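Local structure of dual specificity protein phosphatase 14 (Homo sapiens, 2WGP) at residues I26-R37 / W139-I147. The protein removes phosphate from tyrosine, serine and threonine residues of proteins, inactivating the MAP kinases ERK, JNK and p38 and dampening T-cell receptor signalling. Numbering follows the deposited sequence.
Sequences IAQITSSLFLGR and WVKARRPVI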
loop_
_atom_site.group_PDB
_atom_site.type_symbol
_atom_site.label_atom_id
_atom_site.label_comp_id
_atom_site.label_asym_id
_atom_site.label_seq_id
_atom_site.Cartn_x
_atom_site.Cartn_y
_atom_site.Cartn_z
ATOM N N ILE A 26 -20.076 31.818 1.938
ATOM C CA ILE A 26 -21.370 31.164 2.163
ATOM C C ILE A 26 -22.198 31.134 0.864
ATOM O O ILE A 26 -22.132 32.056 0.026
ATOM C CB ILE A 26 -22.168 31.845 3.326
ATOM C CG1 ILE A 26 -23.463 31.060 3.666
ATOM C CG2 ILE A 26 -22.463 33.330 2.955
ATOM C CD1 ILE A 26 -24.031 31.339 5.070
ATOM N N ALA A 27 -22.913 30.036 0.660
ATOM C CA ALA A 27 -23.764 29.868 -0.522
ATOM C C ALA A 27 -25.028 29.164 -0.108
ATOM O O ALA A 27 -24.967 28.206 0.673
ATOM C CB ALA A 27 -23.052 29.054 -1.601
ATOM N N GLN A 28 -26.158 29.608 -0.658
ATOM C CA GLN A 28 -27.416 28.920 -0.455
ATOM C C GLN A 28 -27.586 27.785 -1.461
ATOM O O GLN A 28 -27.402 27.982 -2.674
ATOM C CB GLN A 28 -28.585 29.891 -0.591
ATOM C CG GLN A 28 -29.875 29.302 -0.047
ATOM C CD GLN A 28 -30.953 30.343 0.111
ATOM O OE1 GLN A 28 -30.803 31.482 -0.313
ATOM N NE2 GLN A 28 -32.055 29.950 0.737
ATOM N N ILE A 29 -27.933 26.605 -0.947
ATOM C CA ILE A 29 -28.184 25.397 -1.777
ATOM C C ILE A 29 -29.679 25.139 -1.949
ATOM O O ILE A 29 -30.148 24.881 -3.055
ATOM C CB ILE A 29 -27.502 24.128 -1.149
ATOM C CG1 ILE A 29 -26.006 24.381 -0.876
ATOM C CG2 ILE A 29 -27.695 22.870 -2.049
ATOM C CD1 ILE A 29 -25.214 25.139 -1.969
ATOM N N THR A 30 -30.425 25.227 -0.855
ATOM C CA THR A 30 -31.887 25.149 -0.893
ATOM C C THR A 30 -32.420 26.218 0.043
ATOM O O THR A 30 -31.637 26.867 0.716
ATOM C CB THR A 30 -32.411 23.762 -0.444
ATOM O OG1 THR A 30 -32.330 23.674 0.976
ATOM C CG2 THR A 30 -31.608 22.633 -1.066
ATOM N N SER A 31 -33.743 26.364 0.134
ATOM C CA SER A 31 -34.362 27.310 1.077
ATOM C C SER A 31 -33.906 27.135 2.542
ATOM O O SER A 31 -33.853 28.105 3.304
ATOM C CB SER A 31 -35.904 27.269 0.965
ATOM O OG SER A 31 -36.476 26.055 1.463
ATOM N N SER A 32 -33.526 25.918 2.924
ATOM C CA SER A 32 -33.183 25.624 4.305
ATOM C C SER A 32 -31.762 25.083 4.491
ATOM O O SER A 32 -31.454 24.520 5.546
ATOM C CB SER A 32 -34.180 24.598 4.826
ATOM O OG SER A 32 -33.916 23.349 4.222
ATOM N N LEU A 33 -30.908 25.249 3.477
ATOM C CA LEU A 33 -29.551 24.685 3.529
ATOM C C LEU A 33 -28.556 25.638 2.917
ATOM O O LEU A 33 -28.703 26.064 1.752
ATOM C CB LEU A 33 -29.460 23.305 2.836
ATOM C CG LEU A 33 -28.084 22.620 2.750
ATOM C CD1 LEU A 33 -27.571 22.243 4.133
ATOM C CD2 LEU A 33 -28.101 21.390 1.841
ATOM N N PHE A 34 -27.527 25.939 3.712
ATOM C CA PHE A 34 -26.418 26.744 3.263
ATOM C C PHE A 34 -25.121 25.977 3.498
ATOM O O PHE A 34 -25.012 25.166 4.435
ATOM C CB PHE A 34 -26.376 28.065 4.020
ATOM C CG PHE A 34 -27.612 28.902 3.834
ATOM C CD1 PHE A 34 -27.608 29.983 2.938
ATOM C CD2 PHE A 34 -28.775 28.625 4.551
ATOM C CE1 PHE A 34 -28.753 30.766 2.765
ATOM C CE2 PHE A 34 -29.922 29.396 4.359
ATOM C CZ PHE A 34 -29.901 30.460 3.463
ATOM N N LEU A 35 -24.133 26.267 2.658
ATOM C CA LEU A 35 -22.799 25.688 2.751
ATOM C C LEU A 35 -21.789 26.824 2.934
ATOM O O LEU A 35 -21.904 27.887 2.295
ATOM C CB LEU A 35 -22.506 24.943 1.451
ATOM C CG LEU A 35 -21.152 24.350 1.108
ATOM C CD1 LEU A 35 -21.225 23.602 -0.198
ATOM C CD2 LEU A 35 -20.047 25.404 1.063
ATOM N N GLY A 36 -20.787 26.609 3.782
ATOM C CA GLY A 36 -19.805 27.646 4.014
ATOM C C GLY A 36 -18.434 27.229 4.515
ATOM O O GLY A 36 -18.195 26.075 4.887
ATOM N N ARG A 37 -17.550 28.224 4.495
ATOM C CA ARG A 37 -16.291 28.232 5.225
ATOM C C ARG A 37 -16.506 28.477 6.689
ATOM O O ARG A 37 -17.464 29.156 7.085
ATOM C CB ARG A 37 -15.419 29.397 4.737
ATOM C CG ARG A 37 -14.955 29.251 3.362
ATOM C CD ARG A 37 -13.753 30.127 3.038
ATOM N NE ARG A 37 -14.133 31.431 2.492
ATOM C CZ ARG A 37 -13.965 32.613 3.092
ATOM N NH1 ARG A 37 -13.429 32.718 4.289
ATOM N NH2 ARG A 37 -14.340 33.721 2.473
ATOM N N TRP A 139 -25.664 20.938 -9.050
ATOM C CA TRP A 139 -26.480 21.837 -8.208
ATOM C C TRP A 139 -25.578 22.675 -7.264
ATOM O O TRP A 139 -25.587 23.914 -7.284
ATOM C CB TRP A 139 -27.462 20.968 -7.407
ATOM C CG TRP A 139 -28.498 21.647 -6.566
ATOM C CD1 TRP A 139 -28.376 22.806 -5.867
ATOM C CD2 TRP A 139 -29.791 21.132 -6.254
ATOM N NE1 TRP A 139 -29.522 23.078 -5.195
ATOM C CE2 TRP A 139 -30.421 22.073 -5.423
ATOM C CE3 TRP A 139 -30.503 19.991 -6.648
ATOM C CZ2 TRP A 139 -31.723 21.905 -4.953
ATOM C CZ3 TRP A 139 -31.796 19.824 -6.183
ATOM C CH2 TRP A 139 -32.389 20.775 -5.337
ATOM N N VAL A 140 -24.785 21.993 -6.457
ATOM C CA VAL A 140 -23.903 22.680 -5.508
ATOM C C VAL A 140 -22.821 23.493 -6.230
ATOM O O VAL A 140 -22.541 24.625 -5.862
ATOM C CB VAL A 140 -23.238 21.706 -4.531
ATOM C CG1 VAL A 140 -22.370 22.490 -3.516
ATOM C CG2 VAL A 140 -24.288 20.861 -3.790
ATOM N N LYS A 141 -22.248 22.912 -7.269
ATOM C CA LYS A 141 -21.215 23.570 -8.084
ATOM C C LYS A 141 -21.759 24.859 -8.770
ATOM O O LYS A 141 -21.024 25.835 -8.908
ATOM C CB LYS A 141 -20.631 22.537 -9.074
ATOM C CG LYS A 141 -19.459 22.959 -9.946
ATOM C CD LYS A 141 -18.106 22.722 -9.323
ATOM C CE LYS A 141 -17.011 22.858 -10.380
ATOM N NZ LYS A 141 -15.768 23.434 -9.865
ATOM N N ALA A 142 -23.031 24.880 -9.176
ATOM C CA ALA A 142 -23.620 26.095 -9.733
ATOM C C ALA A 142 -23.621 27.242 -8.729
ATOM O O ALA A 142 -23.440 28.404 -9.114
ATOM C CB ALA A 142 -25.049 25.841 -10.254
ATOM N N ARG A 143 -23.791 26.912 -7.447
ATOM C CA ARG A 143 -23.865 27.931 -6.400
ATOM C C ARG A 143 -22.516 28.260 -5.783
ATOM O O ARG A 143 -22.293 29.401 -5.397
ATOM C CB ARG A 143 -24.858 27.547 -5.308
ATOM C CG ARG A 143 -26.321 27.796 -5.724
ATOM C CD ARG A 143 -26.972 26.504 -5.843
ATOM N NE ARG A 143 -28.403 26.577 -6.148
ATOM C CZ ARG A 143 -28.954 25.999 -7.201
ATOM N NH1 ARG A 143 -28.205 25.342 -8.087
ATOM N NH2 ARG A 143 -30.270 26.093 -7.375
ATOM N N ARG A 144 -21.633 27.266 -5.680
ATOM C CA ARG A 144 -20.319 27.462 -5.073
ATOM C C ARG A 144 -19.302 26.773 -5.987
ATOM O O ARG A 144 -19.017 25.590 -5.802
ATOM C CB ARG A 144 -20.320 26.877 -3.639
ATOM C CG ARG A 144 -19.054 27.224 -2.892
ATOM C CD ARG A 144 -19.174 27.255 -1.416
ATOM N NE ARG A 144 -17.830 27.361 -0.853
ATOM C CZ ARG A 144 -17.184 28.509 -0.653
ATOM N NH1 ARG A 144 -17.744 29.688 -0.911
ATOM N NH2 ARG A 144 -15.952 28.475 -0.200
ATOM N N PRO A 145 -18.797 27.489 -7.016
ATOM C CA PRO A 145 -17.999 26.806 -8.039
ATOM C C PRO A 145 -16.661 26.245 -7.567
ATOM O O PRO A 145 -16.066 25.435 -8.262
ATOM C CB PRO A 145 -17.742 27.908 -9.068
ATOM C CG PRO A 145 -18.796 28.858 -8.898
ATOM C CD PRO A 145 -19.120 28.865 -7.449
ATOM N N VAL A 146 -16.203 26.683 -6.399
ATOM C CA VAL A 146 -14.940 26.201 -5.854
ATOM C C VAL A 146 -15.008 24.804 -5.234
ATOM O O VAL A 146 -13.956 24.257 -4.892
ATOM C CB VAL A 146 -14.328 27.185 -4.805
ATOM C CG1 VAL A 146 -14.071 28.568 -5.438
ATOM C CG2 VAL A 146 -15.187 27.260 -3.558
ATOM N N ILE A 147 -16.207 24.199 -5.131
ATOM C CA ILE A 147 -16.288 22.871 -4.498
ATOM C C ILE A 147 -15.463 21.827 -5.240
ATOM O O ILE A 147 -15.311 21.863 -6.483
ATOM C CB ILE A 147 -17.737 22.352 -4.205
ATOM C CG1 ILE A 147 -18.539 21.972 -5.473
ATOM C CG2 ILE A 147 -18.474 23.350 -3.300
ATOM C CD1 ILE A 147 -19.461 20.752 -5.251
HETATM O O HOH W 1 -20.117 31.236 -1.755
HETATM O O HOH W 2 -29.774 28.312 -4.395
#
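With its CG trans to the backbone N (chi1 -174°), W139 swings its indole toward the corner at I29, where the N-H meets a backbone carbonyl. The bond from W139 NE1 to I29 O measures 2.9 Å; its N-H...O angle of 158° and the position of the oxygen near the ring plane mark an edge-on donor, although NE1 sits tilted from the carbonyl plane. I29 CG2 also touches the indole, 3.9 Å from W139 CD1, while T30 CG2 approaches CZ2. An alanine in place of W139 would probably leave the I29 carbonyl without this donor and remove the indole that I29 CG2 and T30 CG2 touch.

R143 bends at chi2 (113°), which lays its guanidinium over W139 CD1 and lets NH1 return to W139 O at 3.1 Å. A water links the two segments here, accepting from R143 NE at 2.8 Å and donating to Q28 O at 2.9 Å. Deeper in, L35 CD1 packs against V140 CG1 at 3.7 Å, and I29 CD1 adds a looser contact with the same methyl.

R144 runs extended from CG to NE, passing L35 CD2 closely at its CD (3.2 Å). Its NE and NH2 bond to the carbonyls of G113 and A112, and a second water accepts from NH1 and donates weakly to I26 O. Three guanidinium nitrogens are thus anchored, which would limit rotation of the group.

The interface joins the edge hairpin of the five-stranded sheet to the C-terminal end of helix 133-143 and the turn that follows it. Since A112 and G113 closely follow the nucleophile C110, R144 ties this packing to the phosphate-binding loop of the cysteine-dependent phosphatase fold.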